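Local coordinates for fibronectin type III domain-containing protein (Simiduia agarivorans, PDB 6P2K) that probably hydrolyses the backbone of xyloglucan-type polysaccharides as a family 74 glycoside hydrolase, this chain being its beta-propeller part, at residues 424-429 and 480-485; 412-417 and 491-496; 212-217 and 223-228; 116-121 and 167-172. All coordinates share one frame; numbering follows the deposited sequence.

Contact 1 (424-429 and 480-485); sequences ESWDGG and WAKRLN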
loop_
_atom_site.group_PDB
_atom_site.type_symbol
_atom_site.label_atom_id
_atom_site.label_comp_id
_atom_site.label_asym_id
_atom_site.label_seq_id
_atom_site.Cartn_x
_atom_site.Cartn_y
_atom_site.Cartn_z
ATOM N N GLU B 424 20.877 14.864 12.264
ATOM C CA GLU B 424 20.976 13.509 11.740
ATOM C C GLU B 424 21.711 13.474 10.409
ATOM O O GLU B 424 21.603 14.390 9.590
ATOM C CB GLU B 424 19.587 12.888 11.577
ATOM C CG GLU B 424 18.867 12.694 12.904
ATOM C CD GLU B 424 17.480 12.122 12.733
ATOM O OE1 GLU B 424 16.534 12.908 12.533
ATOM O OE2 GLU B 424 17.339 10.883 12.792
ATOM N N SER B 425 22.450 12.387 10.199
ATOM C CA SER B 425 23.223 12.168 8.986
ATOM C C SER B 425 22.978 10.763 8.466
ATOM O O SER B 425 22.794 9.827 9.248
ATOM C CB SER B 425 24.722 12.368 9.237
ATOM O OG SER B 425 25.459 12.240 8.033
ATOM N N TRP B 426 22.983 10.622 7.139
ATOM C CA TRP B 426 22.858 9.321 6.495
ATOM C C TRP B 426 24.016 9.020 5.551
ATOM O O TRP B 426 23.918 8.083 4.749
ATOM C CB TRP B 426 21.523 9.224 5.750
ATOM C CG TRP B 426 20.354 9.463 6.651
ATOM C CD1 TRP B 426 19.638 8.522 7.329
ATOM C CD2 TRP B 426 19.786 10.731 7.003
ATOM N NE1 TRP B 426 18.646 9.122 8.066
ATOM C CE2 TRP B 426 18.715 10.479 7.883
ATOM C CE3 TRP B 426 20.069 12.052 6.646
ATOM C CZ2 TRP B 426 17.929 11.502 8.417
ATOM C CZ3 TRP B 426 19.289 13.067 7.177
ATOM C CH2 TRP B 426 18.230 12.786 8.052
ATOM N N ASP B 427 25.110 9.780 5.629
ATOM C CA ASP B 427 26.317 9.522 4.845
ATOM C C ASP B 427 27.551 9.501 5.740
ATOM O O ASP B 427 28.634 9.947 5.354
ATOM C CB ASP B 427 26.477 10.541 3.714
ATOM C CG ASP B 427 26.472 11.987 4.202
ATOM O OD1 ASP B 427 26.686 12.237 5.409
ATOM O OD2 ASP B 427 26.247 12.884 3.360
ATOM N N GLY B 428 27.400 8.984 6.958
ATOM C CA GLY B 428 28.518 8.833 7.863
ATOM C C GLY B 428 28.939 10.084 8.597
ATOM O O GLY B 428 30.025 10.099 9.185
ATOM N N GLY B 429 28.123 11.134 8.590
ATOM C CA GLY B 429 28.455 12.360 9.284
ATOM C C GLY B 429 28.992 13.477 8.419
ATOM O O GLY B 429 29.419 14.503 8.961
ATOM N N TRP B 480 11.966 9.069 22.604
ATOM C CA TRP B 480 11.621 8.914 21.199
ATOM C C TRP B 480 12.417 7.766 20.591
ATOM O O TRP B 480 13.517 7.437 21.048
ATOM C CB TRP B 480 11.887 10.202 20.411
ATOM C CG TRP B 480 11.040 11.365 20.843
ATOM C CD1 TRP B 480 11.190 12.116 21.975
ATOM C CD2 TRP B 480 9.917 11.916 20.141
ATOM N NE1 TRP B 480 10.225 13.095 22.025
ATOM C CE2 TRP B 480 9.433 12.994 20.911
ATOM C CE3 TRP B 480 9.273 11.600 18.938
ATOM C CZ2 TRP B 480 8.337 13.759 20.517
ATOM C CZ3 TRP B 480 8.182 12.359 18.548
ATOM C CH2 TRP B 480 7.724 13.426 19.337
ATOM N N ALA B 481 11.850 7.162 19.547
ATOM C CA ALA B 481 12.450 6.003 18.899
ATOM C C ALA B 481 12.307 6.123 17.391
ATOM O O ALA B 481 11.227 6.457 16.894
ATOM C CB ALA B 481 11.797 4.706 19.386
ATOM N N LYS B 482 13.391 5.846 16.663
ATOM C CA LYS B 482 13.373 5.831 15.202
ATOM C C LYS B 482 13.899 4.486 14.722
ATOM O O LYS B 482 15.092 4.194 14.864
ATOM C CB LYS B 482 14.202 6.969 14.605
ATOM C CG LYS B 482 14.539 6.742 13.126
ATOM C CD LYS B 482 15.282 7.914 12.510
ATOM C CE LYS B 482 14.347 9.093 12.271
ATOM N NZ LYS B 482 15.048 10.240 11.616
ATOM N N ARG B 483 13.014 3.673 14.153
ATOM C CA ARG B 483 13.435 2.409 13.570
ATOM C C ARG B 483 14.196 2.671 12.277
ATOM O O ARG B 483 13.706 3.368 11.385
ATOM C CB ARG B 483 12.222 1.517 13.312
ATOM C CG ARG B 483 11.641 0.909 14.576
ATOM C CD ARG B 483 10.237 0.376 14.339
ATOM N NE ARG B 483 9.242 1.447 14.332
ATOM C CZ ARG B 483 7.937 1.253 14.492
ATOM N NH1 ARG B 483 7.469 0.024 14.677
ATOM N NH2 ARG B 483 7.103 2.287 14.472
ATOM N N LEU B 484 15.407 2.125 12.186
ATOM C CA LEU B 484 16.260 2.330 11.016
ATOM C C LEU B 484 15.952 1.261 9.966
ATOM O O LEU B 484 16.772 0.402 9.632
ATOM C CB LEU B 484 17.728 2.328 11.423
ATOM C CG LEU B 484 18.119 3.445 12.397
ATOM C CD1 LEU B 484 19.534 3.239 12.925
ATOM C CD2 LEU B 484 17.984 4.809 11.731
ATOM N N ASN B 485 14.722 1.333 9.450
ATOM C CA ASN B 485 14.286 0.382 8.433
ATOM C C ASN B 485 15.102 0.525 7.156
ATOM O O ASN B 485 15.436 -0.473 6.508
ATOM C CB ASN B 485 12.799 0.576 8.135
ATOM C CG ASN B 485 11.913 0.190 9.303
ATOM O OD1 ASN B 485 12.044 -0.896 9.863
ATOM N ND2 ASN B 485 11.005 1.084 9.678
#
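E424 and K482 reach for one another from opposite directions, and their charged ends close a buried salt bridge with OE2 of E424 2.7 Å from NZ of K482. The ammonium meets OE2 on its syn side, 19° out of the carboxylate plane, which also brings OE1 of E424 to 3.2 Å from the same NZ. E424 arrives as a straight arm, CG beside the backbone N (chi1 -65°) and the chain extended beyond it. K482 starts anti to its own N and then bends at chi3 (-74°), which turns NZ across to the carboxylate. W426 stands beside the pair, with CZ2 4.5 Å from NZ of K482 and NZ near the ring plane, so the charge sits beside the indole, not over its face. One face of that ring carries the carbonyl carbon of E424. The two strands, 421-425 and 478-483, belong to neighbouring propeller blades, and the first runs into an Asp-box turn, S425-W426-D427-G428-G429 followed by V430, S431 and W432. Within this turn the OG of S425 accepts a hydrogen bond from the backbone N of G429 at 2.9 Å, while D427 OD2 bonds S431 OG. The E424 carboxylate is shared: Y412 OH is the stronger partner of OE2, and W493 NE1 bonds OE1. Q436 OE1 takes another bond from K482 NZ. Were E424 an alanine, the buried ammonium of K482 would probably be left without its counter-charge, and the Y412 hydroxyl and W493 indole N-H without the carboxylate they share.

Contact 2 (412-417 and 491-496); sequences YVIQGQ and DQWVEL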
loop_
_atom_site.group_PDB
_atom_site.type_symbol
_atom_site.label_atom_id
_atom_site.label_comp_id
_atom_site.label_asym_id
_atom_site.label_seq_id
_atom_site.Cartn_x
_atom_site.Cartn_y
_atom_site.Cartn_z
ATOM N N TYR B 412 24.280 5.787 9.336
ATOM C CA TYR B 412 23.478 6.727 10.108
ATOM C C TYR B 412 24.274 7.249 11.298
ATOM O O TYR B 412 24.901 6.470 12.023
ATOM C CB TYR B 412 22.194 6.060 10.599
ATOM C CG TYR B 412 21.344 6.951 11.476
ATOM C CD1 TYR B 412 20.464 7.870 10.921
ATOM C CD2 TYR B 412 21.419 6.870 12.862
ATOM C CE1 TYR B 412 19.685 8.689 11.727
ATOM C CE2 TYR B 412 20.653 7.683 13.670
ATOM C CZ TYR B 412 19.786 8.592 13.096
ATOM O OH TYR B 412 19.009 9.403 13.891
ATOM N N VAL B 413 24.242 8.568 11.493
ATOM C CA VAL B 413 24.822 9.219 12.659
ATOM C C VAL B 413 23.813 10.230 13.178
ATOM O O VAL B 413 23.149 10.913 12.391
ATOM C CB VAL B 413 26.161 9.921 12.334
ATOM C CG1 VAL B 413 26.783 10.502 13.604
ATOM C CG2 VAL B 413 27.129 8.962 11.651
ATOM N N ILE B 414 23.689 10.325 14.500
ATOM C CA ILE B 414 22.883 11.366 15.121
ATOM C C ILE B 414 23.742 12.106 16.135
ATOM O O ILE B 414 24.441 11.480 16.940
ATOM C CB ILE B 414 21.608 10.808 15.787
ATOM C CG1 ILE B 414 20.848 11.935 16.494
ATOM C CG2 ILE B 414 21.938 9.678 16.759
ATOM C CD1 ILE B 414 19.411 11.595 16.826
ATOM N N GLN B 415 23.716 13.436 16.066
ATOM C CA GLN B 415 24.207 14.301 17.131
ATOM C C GLN B 415 23.012 14.821 17.914
ATOM O O GLN B 415 22.090 15.396 17.329
ATOM C CB GLN B 415 24.995 15.492 16.584
ATOM C CG GLN B 415 26.328 15.199 15.948
ATOM C CD GLN B 415 27.046 16.485 15.568
ATOM O OE1 GLN B 415 27.205 17.386 16.395
ATOM N NE2 GLN B 415 27.466 16.586 14.309
ATOM N N GLY B 416 23.023 14.612 19.227
ATOM C CA GLY B 416 22.048 15.255 20.084
ATOM C C GLY B 416 22.563 16.609 20.523
ATOM O O GLY B 416 23.621 16.694 21.153
ATOM N N GLN B 417 21.846 17.677 20.195
ATOM C CA GLN B 417 22.360 19.023 20.392
ATOM C C GLN B 417 21.413 19.855 21.243
ATOM O O GLN B 417 20.222 19.557 21.370
ATOM C CB GLN B 417 22.588 19.725 19.044
ATOM C CG GLN B 417 23.628 19.040 18.162
ATOM C CD GLN B 417 23.942 19.831 16.908
ATOM O OE1 GLN B 417 23.366 20.894 16.668
ATOM N NE2 GLN B 417 24.860 19.316 16.100
ATOM N N ASP B 491 13.059 7.121 7.334
ATOM C CA ASP B 491 12.761 6.676 8.690
ATOM C C ASP B 491 12.192 7.832 9.511
ATOM O O ASP B 491 12.510 9.000 9.275
ATOM C CB ASP B 491 14.017 6.120 9.364
ATOM C CG ASP B 491 14.628 4.955 8.601
ATOM O OD1 ASP B 491 13.880 4.209 7.933
ATOM O OD2 ASP B 491 15.864 4.782 8.676
ATOM N N GLN B 492 11.350 7.493 10.492
ATOM C CA GLN B 492 10.582 8.485 11.234
ATOM C C GLN B 492 10.701 8.283 12.741
ATOM O O GLN B 492 10.909 7.166 13.225
ATOM C CB GLN B 492 9.095 8.443 10.841
ATOM C CG GLN B 492 8.828 8.779 9.387
ATOM C CD GLN B 492 9.265 10.186 9.033
ATOM O OE1 GLN B 492 9.000 11.135 9.774
ATOM N NE2 GLN B 492 9.948 10.329 7.900
ATOM N N TRP B 493 10.540 9.385 13.476
ATOM C CA TRP B 493 10.509 9.380 14.933
ATOM C C TRP B 493 9.090 9.165 15.443
ATOM O O TRP B 493 8.131 9.701 14.880
ATOM C CB TRP B 493 11.036 10.705 15.493
ATOM C CG TRP B 493 12.498 10.924 15.295
ATOM C CD1 TRP B 493 13.093 11.726 14.359
ATOM C CD2 TRP B 493 13.559 10.338 16.057
ATOM N NE1 TRP B 493 14.461 11.669 14.493
ATOM C CE2 TRP B 493 14.772 10.825 15.527
ATOM C CE3 TRP B 493 13.601 9.447 17.137
ATOM C CZ2 TRP B 493 16.011 10.446 16.037
ATOM C CZ3 TRP B 493 14.834 9.077 17.643
ATOM C CH2 TRP B 493 16.021 9.577 17.096
ATOM N N VAL B 494 8.963 8.395 16.524
ATOM C CA VAL B 494 7.720 8.288 17.277
ATOM C C VAL B 494 8.050 8.414 18.758
ATOM O O VAL B 494 9.111 7.966 19.207
ATOM C CB VAL B 494 6.976 6.964 16.996
ATOM C CG1 VAL B 494 6.555 6.883 15.535
ATOM C CG2 VAL B 494 7.833 5.763 17.379
ATOM N N GLU B 495 7.151 9.038 19.514
ATOM C CA GLU B 495 7.341 9.209 20.949
ATOM C C GLU B 495 6.768 8.013 21.695
ATOM O O GLU B 495 5.601 7.654 21.503
ATOM C CB GLU B 495 6.678 10.495 21.441
ATOM C CG GLU B 495 6.911 10.758 22.925
ATOM C CD GLU B 495 6.094 11.916 23.452
ATOM O OE1 GLU B 495 4.877 11.966 23.177
ATOM O OE2 GLU B 495 6.671 12.782 24.139
ATOM N N LEU B 496 7.582 7.413 22.560
ATOM C CA LEU B 496 7.180 6.214 23.287
ATOM C C LEU B 496 6.720 6.482 24.714
ATOM O O LEU B 496 5.851 5.759 25.211
ATOM C CB LEU B 496 8.332 5.202 23.319
ATOM C CG LEU B 496 8.605 4.442 22.015
ATOM C CD1 LEU B 496 9.756 3.459 22.195
ATOM C CD2 LEU B 496 7.345 3.721 21.535
#
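I414 and W493 come from opposite directions, the CD1 methyl of I414 resting 3.7 Å from CZ2 of W493 and 4.0 Å from its CH2. The methyl lies near the ring plane, so it abuts the edge of the benzo ring. CG1 of I414 is anti to the backbone N (chi1 177°) and the chain runs on extended, which carries CD1 out from strand 412-417 toward the indole. Beside it, Y412 approaches W493 at a slant, its OH 3.8 Å from CZ2; no hydrogen bond crosses between the segments. The next shell fixes both aromatic groups: the E424 carboxylate, on the adjoining strand 421-425, binds Y412 OH and W493 NE1 with different oxygens. V462 of strand 459-467 touches Y412, I414 and W493 alike, and A464 adds to the packing on W493. The ring of Y412 also meets that of W426, their planes at about 60°. Further out, the I414 side chain is about 8 Å from that of D405, which with D513 binds a zinc ion, so this seam between two propeller blades runs close to the metal site without joining it. The contact itself is thus dispersive, a methyl against an aromatic edge, whereas the polar ends of the two aromatic side chains are held in place by one shared carboxylate.

Contact 3 (212-217 and 223-228); sequences KGIALS and LYATYA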
loop_
_atom_site.group_PDB
_atom_site.type_symbol
_atom_site.label_atom_id
_atom_site.label_comp_id
_atom_site.label_asym_id
_atom_site.label_seq_id
_atom_site.Cartn_x
_atom_site.Cartn_y
_atom_site.Cartn_z
ATOM N N LYS B 212 22.837 52.305 21.825
ATOM C CA LYS B 212 23.140 50.947 21.387
ATOM C C LYS B 212 23.828 50.945 20.026
ATOM O O LYS B 212 23.523 50.131 19.154
ATOM C CB LYS B 212 21.872 50.097 21.348
ATOM C CG LYS B 212 21.188 49.961 22.697
ATOM C CD LYS B 212 22.121 49.329 23.723
ATOM C CE LYS B 212 21.432 49.146 25.068
ATOM N NZ LYS B 212 22.262 48.348 26.013
ATOM N N GLY B 213 24.768 51.850 19.836
ATOM C CA GLY B 213 25.506 51.930 18.594
ATOM C C GLY B 213 25.234 53.225 17.857
ATOM O O GLY B 213 24.147 53.803 17.941
ATOM N N ILE B 214 26.245 53.693 17.126
ATOM C CA ILE B 214 26.135 54.915 16.345
ATOM C C ILE B 214 26.656 54.658 14.941
ATOM O O ILE B 214 27.403 53.711 14.688
ATOM C CB ILE B 214 26.908 56.094 16.964
ATOM C CG1 ILE B 214 28.385 55.730 17.093
ATOM C CG2 ILE B 214 26.310 56.479 18.303
ATOM C CD1 ILE B 214 29.167 56.705 17.898
ATOM N N ALA B 215 26.258 55.539 14.030
ATOM C CA ALA B 215 26.755 55.537 12.667
ATOM C C ALA B 215 26.959 56.977 12.227
ATOM O O ALA B 215 26.186 57.863 12.599
ATOM C CB ALA B 215 25.795 54.817 11.714
ATOM N N LEU B 216 28.005 57.203 11.441
ATOM C CA LEU B 216 28.356 58.534 10.974
ATOM C C LEU B 216 28.472 58.507 9.460
ATOM O O LEU B 216 29.114 57.614 8.899
ATOM C CB LEU B 216 29.666 59.004 11.604
ATOM C CG LEU B 216 30.279 60.300 11.080
ATOM C CD1 LEU B 216 29.353 61.460 11.358
ATOM C CD2 LEU B 216 31.627 60.526 11.735
ATOM N N SER B 217 27.840 59.476 8.805
ATOM C CA SER B 217 27.927 59.571 7.360
ATOM C C SER B 217 29.362 59.892 6.942
ATOM O O SER B 217 30.072 60.615 7.647
ATOM C CB SER B 217 26.975 60.644 6.839
ATOM O OG SER B 217 27.175 60.881 5.457
ATOM N N LEU B 223 24.721 62.029 11.990
ATOM C CA LEU B 223 24.932 60.953 12.949
ATOM C C LEU B 223 23.614 60.231 13.199
ATOM O O LEU B 223 22.584 60.874 13.433
ATOM C CB LEU B 223 25.495 61.505 14.263
ATOM C CG LEU B 223 25.782 60.540 15.418
ATOM C CD1 LEU B 223 27.058 59.755 15.165
ATOM C CD2 LEU B 223 25.869 61.295 16.744
ATOM N N TYR B 224 23.649 58.899 13.152
ATOM C CA TYR B 224 22.493 58.060 13.431
ATOM C C TYR B 224 22.761 57.209 14.665
ATOM O O TYR B 224 23.895 56.787 14.913
ATOM C CB TYR B 224 22.157 57.148 12.243
ATOM C CG TYR B 224 21.946 57.884 10.940
ATOM C CD1 TYR B 224 20.687 58.340 10.573
ATOM C CD2 TYR B 224 23.005 58.119 10.074
ATOM C CE1 TYR B 224 20.490 59.011 9.381
ATOM C CE2 TYR B 224 22.817 58.789 8.881
ATOM C CZ TYR B 224 21.558 59.233 8.540
ATOM O OH TYR B 224 21.368 59.902 7.353
ATOM N N ALA B 225 21.708 56.947 15.435
ATOM C CA ALA B 225 21.884 56.232 16.691
ATOM C C ALA B 225 20.578 55.566 17.098
ATOM O O ALA B 225 19.491 55.967 16.675
ATOM C CB ALA B 225 22.368 57.174 17.798
ATOM N N THR B 226 20.711 54.529 17.923
ATOM C CA THR B 226 19.590 53.918 18.622
ATOM C C THR B 226 19.796 54.095 20.118
ATOM O O THR B 226 20.917 53.967 20.620
ATOM C CB THR B 226 19.440 52.428 18.290
ATOM O OG1 THR B 226 20.359 51.666 19.082
ATOM C CG2 THR B 226 19.711 52.172 16.816
ATOM N N TYR B 227 18.712 54.400 20.827
ATOM C CA TYR B 227 18.765 54.671 22.255
ATOM C C TYR B 227 17.786 53.764 22.982
ATOM O O TYR B 227 16.682 53.508 22.493
ATOM C CB TYR B 227 18.448 56.138 22.552
ATOM C CG TYR B 227 19.640 57.059 22.429
ATOM C CD1 TYR B 227 19.985 57.619 21.205
ATOM C CD2 TYR B 227 20.414 57.378 23.539
ATOM C CE1 TYR B 227 21.072 58.468 21.090
ATOM C CE2 TYR B 227 21.501 58.227 23.435
ATOM C CZ TYR B 227 21.824 58.769 22.209
ATOM O OH TYR B 227 22.903 59.615 22.104
ATOM N N ALA B 228 18.195 53.286 24.151
ATOM C CA ALA B 228 17.439 52.292 24.892
ATOM C C ALA B 228 17.271 52.728 26.338
ATOM O O ALA B 228 18.082 53.491 26.872
ATOM C CB ALA B 228 18.129 50.927 24.855
#
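T226 holds OG1 between its backbone N and carbonyl carbon (chi1 81°), which sets the oxygen 3.1 Å from CB of K212. K212 in turn bends at chi2 (-59°), laying its aliphatic chain over A228, with CE 3.8 Å from the A228 CB. These residues lie at one end of a beta hairpin, strands 210-216 and 222-228, the first two strands of a four-stranded propeller blade. The strands run antiparallel with their axes 4.6 Å apart at closest. A215 and Y224 form a hydrogen-bonded pair, joined in both directions, while I214-A225 and L216-L223 are non-hydrogen-bonded pairs. K212 N donates to T226 O at 2.8 Å. Between these pairings G213 is an extra residue on its strand, with a backbone that a side chain would jam against the carbonyl O of K212. On the face carrying I214, L216, L223 and A225, CG2 of I214 packs 4.0 Å from CB of A225, and CD1 of L223 comes within 4.1 Å of CB of I214. The polar ends find partners outside the hairpin: K212 NZ bonds Y167 OH and N184 OD1, T226 OG1 bonds Y265 O, and Y224 OH bonds H279 ND1 and W299 NE1. The CD1 methyl of L223 also leans over the backbone of the partner strand, ending 3.3 Å from the carbonyl O of A215, the same oxygen that accepts the nearly straight bond (172°) from Y224 N.

Contact 4 (116-121 and 167-172); sequences IAAPGW and YSVVFD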
loop_
_atom_site.group_PDB
_atom_site.type_symbol
_atom_site.label_atom_id
_atom_site.label_comp_id
_atom_site.label_asym_id
_atom_site.label_seq_id
_atom_site.Cartn_x
_atom_site.Cartn_y
_atom_site.Cartn_z
ATOM N N ILE B 116 42.100 52.945 18.041
ATOM C CA ILE B 116 41.284 53.023 19.244
ATOM C C ILE B 116 40.700 51.642 19.503
ATOM O O ILE B 116 40.077 51.049 18.614
ATOM C CB ILE B 116 40.168 54.076 19.111
ATOM C CG1 ILE B 116 40.764 55.484 19.050
ATOM C CG2 ILE B 116 39.181 53.956 20.256
ATOM C CD1 ILE B 116 39.736 56.572 18.850
ATOM N N ALA B 117 40.921 51.125 20.708
ATOM C CA ALA B 117 40.323 49.873 21.153
ATOM C C ALA B 117 39.400 50.187 22.319
ATOM O O ALA B 117 39.838 50.758 23.324
ATOM C CB ALA B 117 41.390 48.853 21.556
ATOM N N ALA B 118 38.130 49.822 22.184
ATOM C CA ALA B 118 37.127 50.206 23.159
ATOM C C ALA B 118 36.672 49.002 23.966
ATOM O O ALA B 118 36.308 47.973 23.382
ATOM C CB ALA B 118 35.923 50.849 22.462
ATOM N N PRO B 119 36.700 49.086 25.295
ATOM C CA PRO B 119 36.134 48.012 26.117
ATOM C C PRO B 119 34.681 47.741 25.757
ATOM O O PRO B 119 33.902 48.659 25.495
ATOM C CB PRO B 119 36.265 48.559 27.542
ATOM C CG PRO B 119 37.457 49.443 27.476
ATOM C CD PRO B 119 37.445 50.065 26.102
ATOM N N GLY B 120 34.318 46.466 25.740
ATOM C CA GLY B 120 32.957 46.099 25.402
ATOM C C GLY B 120 32.796 44.598 25.360
ATOM O O GLY B 120 33.768 43.837 25.404
ATOM N N TRP B 121 31.527 44.182 25.262
ATOM C CA TRP B 121 31.226 42.750 25.180
ATOM C C TRP B 121 29.900 42.469 24.483
ATOM O O TRP B 121 29.310 41.417 24.748
ATOM C CB TRP B 121 31.218 42.138 26.581
ATOM C CG TRP B 121 30.266 42.827 27.510
ATOM C CD1 TRP B 121 28.963 42.500 27.734
ATOM C CD2 TRP B 121 30.540 43.970 28.329
ATOM N NE1 TRP B 121 28.409 43.362 28.649
ATOM C CE2 TRP B 121 29.356 44.275 29.028
ATOM C CE3 TRP B 121 31.672 44.763 28.543
ATOM C CZ2 TRP B 121 29.271 45.340 29.924
ATOM C CZ3 TRP B 121 31.586 45.817 29.432
ATOM C CH2 TRP B 121 30.394 46.095 30.112
ATOM N N TYR B 167 29.762 50.198 22.295
ATOM C CA TYR B 167 29.249 49.419 21.177
ATOM C C TYR B 167 29.923 49.745 19.851
ATOM O O TYR B 167 30.196 48.831 19.067
ATOM C CB TYR B 167 27.736 49.615 21.054
ATOM C CG TYR B 167 26.973 49.052 22.231
ATOM C CD1 TYR B 167 26.842 47.680 22.407
ATOM C CD2 TYR B 167 26.391 49.891 23.174
ATOM C CE1 TYR B 167 26.149 47.160 23.484
ATOM C CE2 TYR B 167 25.694 49.380 24.256
ATOM C CZ TYR B 167 25.577 48.015 24.407
ATOM O OH TYR B 167 24.887 47.499 25.480
ATOM N N SER B 168 30.212 51.016 19.571
ATOM C CA SER B 168 30.868 51.354 18.317
ATOM C C SER B 168 31.753 52.581 18.492
ATOM O O SER B 168 31.569 53.391 19.406
ATOM C CB SER B 168 29.851 51.582 17.187
ATOM O OG SER B 168 28.666 52.185 17.670
ATOM N N VAL B 169 32.730 52.692 17.593
ATOM C CA VAL B 169 33.686 53.793 17.541
ATOM C C VAL B 169 33.902 54.118 16.070
ATOM O O VAL B 169 34.371 53.264 15.310
ATOM C CB VAL B 169 35.027 53.433 18.210
ATOM C CG1 VAL B 169 36.075 54.491 17.906
ATOM C CG2 VAL B 169 34.853 53.257 19.712
ATOM N N VAL B 170 33.558 55.338 15.658
ATOM C CA VAL B 170 33.537 55.695 14.244
ATOM C C VAL B 170 34.224 57.039 14.039
ATOM O O VAL B 170 33.885 58.026 14.704
ATOM C CB VAL B 170 32.100 55.726 13.690
ATOM C CG1 VAL B 170 31.205 56.595 14.563
ATOM C CG2 VAL B 170 32.094 56.209 12.246
ATOM N N PHE B 171 35.179 57.075 13.112
ATOM C CA PHE B 171 35.867 58.299 12.735
ATOM C C PHE B 171 35.069 59.075 11.689
ATOM O O PHE B 171 34.181 58.543 11.018
ATOM C CB PHE B 171 37.256 57.990 12.175
ATOM C CG PHE B 171 38.286 57.692 13.222
ATOM C CD1 PHE B 171 38.330 56.451 13.835
ATOM C CD2 PHE B 171 39.223 58.648 13.582
ATOM C CE1 PHE B 171 39.284 56.172 14.795
ATOM C CE2 PHE B 171 40.179 58.375 14.541
ATOM C CZ PHE B 171 40.210 57.135 15.149
ATOM N N ASP B 172 35.411 60.356 11.553
ATOM C CA ASP B 172 34.889 61.205 10.488
ATOM C C ASP B 172 35.845 61.101 9.304
ATOM O O ASP B 172 36.988 61.563 9.379
ATOM C CB ASP B 172 34.744 62.647 10.974
ATOM C CG ASP B 172 34.248 63.600 9.887
ATOM O OD1 ASP B 172 34.062 63.174 8.729
ATOM O OD2 ASP B 172 34.026 64.789 10.201
#
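Two successive blades of a beta-propeller are packed together here, with V169 and F171 of strand 166-171 set against I116 and A118 of strand 114-119. The short segments run nearly antiparallel (159°), their axes 8.1 Å apart; no hydrogen bond joins them, and the side chains fill the space between the sheets. V169 divides its two methyls between two partners. CG1, anti to the backbone N (chi1 169°), lies 3.9 Å from CG2 of I116, while CG2 lies 3.8 Å from CB of A118. I116 likewise uses both branches, since its extended arm sends CD1 to 3.8 Å from CZ of F171 as CG2 meets the valine. The methyl approaches the phenylalanine at a slant, close to CZ and CE1. A106 of strand 102-108 touches both V169 and F171, and V179 and L181 of strand 179-183 back V169 from within its own blade. At the start of strand 166-171 a classic beta bulge at Y167 and S168 lies next to the following blade, where S168 OG bonds the backbone N of I214. A backbone bond between P119 and V166 crosses the boundary nearby. The touching side chains themselves meet wholly through methyl and ring carbons, so their contact probably rests on close fit and the burial of apolar surface.

Overall arrangement
The contacts fall into two groups on opposite sides of the chain's centre, their centres about 45 to 48 Å apart between groups. Contacts 1 and 2, with centres about 6 Å apart, join the same two sheets through different strands, and contact 1 is nested in the loop that contact 2 closes: one is a charged pair, the other apolar. Contacts 3 and 4, about 12 Å apart, touch along the next blade boundary. Contact 3 alone lies within a single sheet and relies on backbone hydrogen bonds; the other three bridge separate blades by side chains. All are mainly buried, although V169 in contact 4 remains partly exposed.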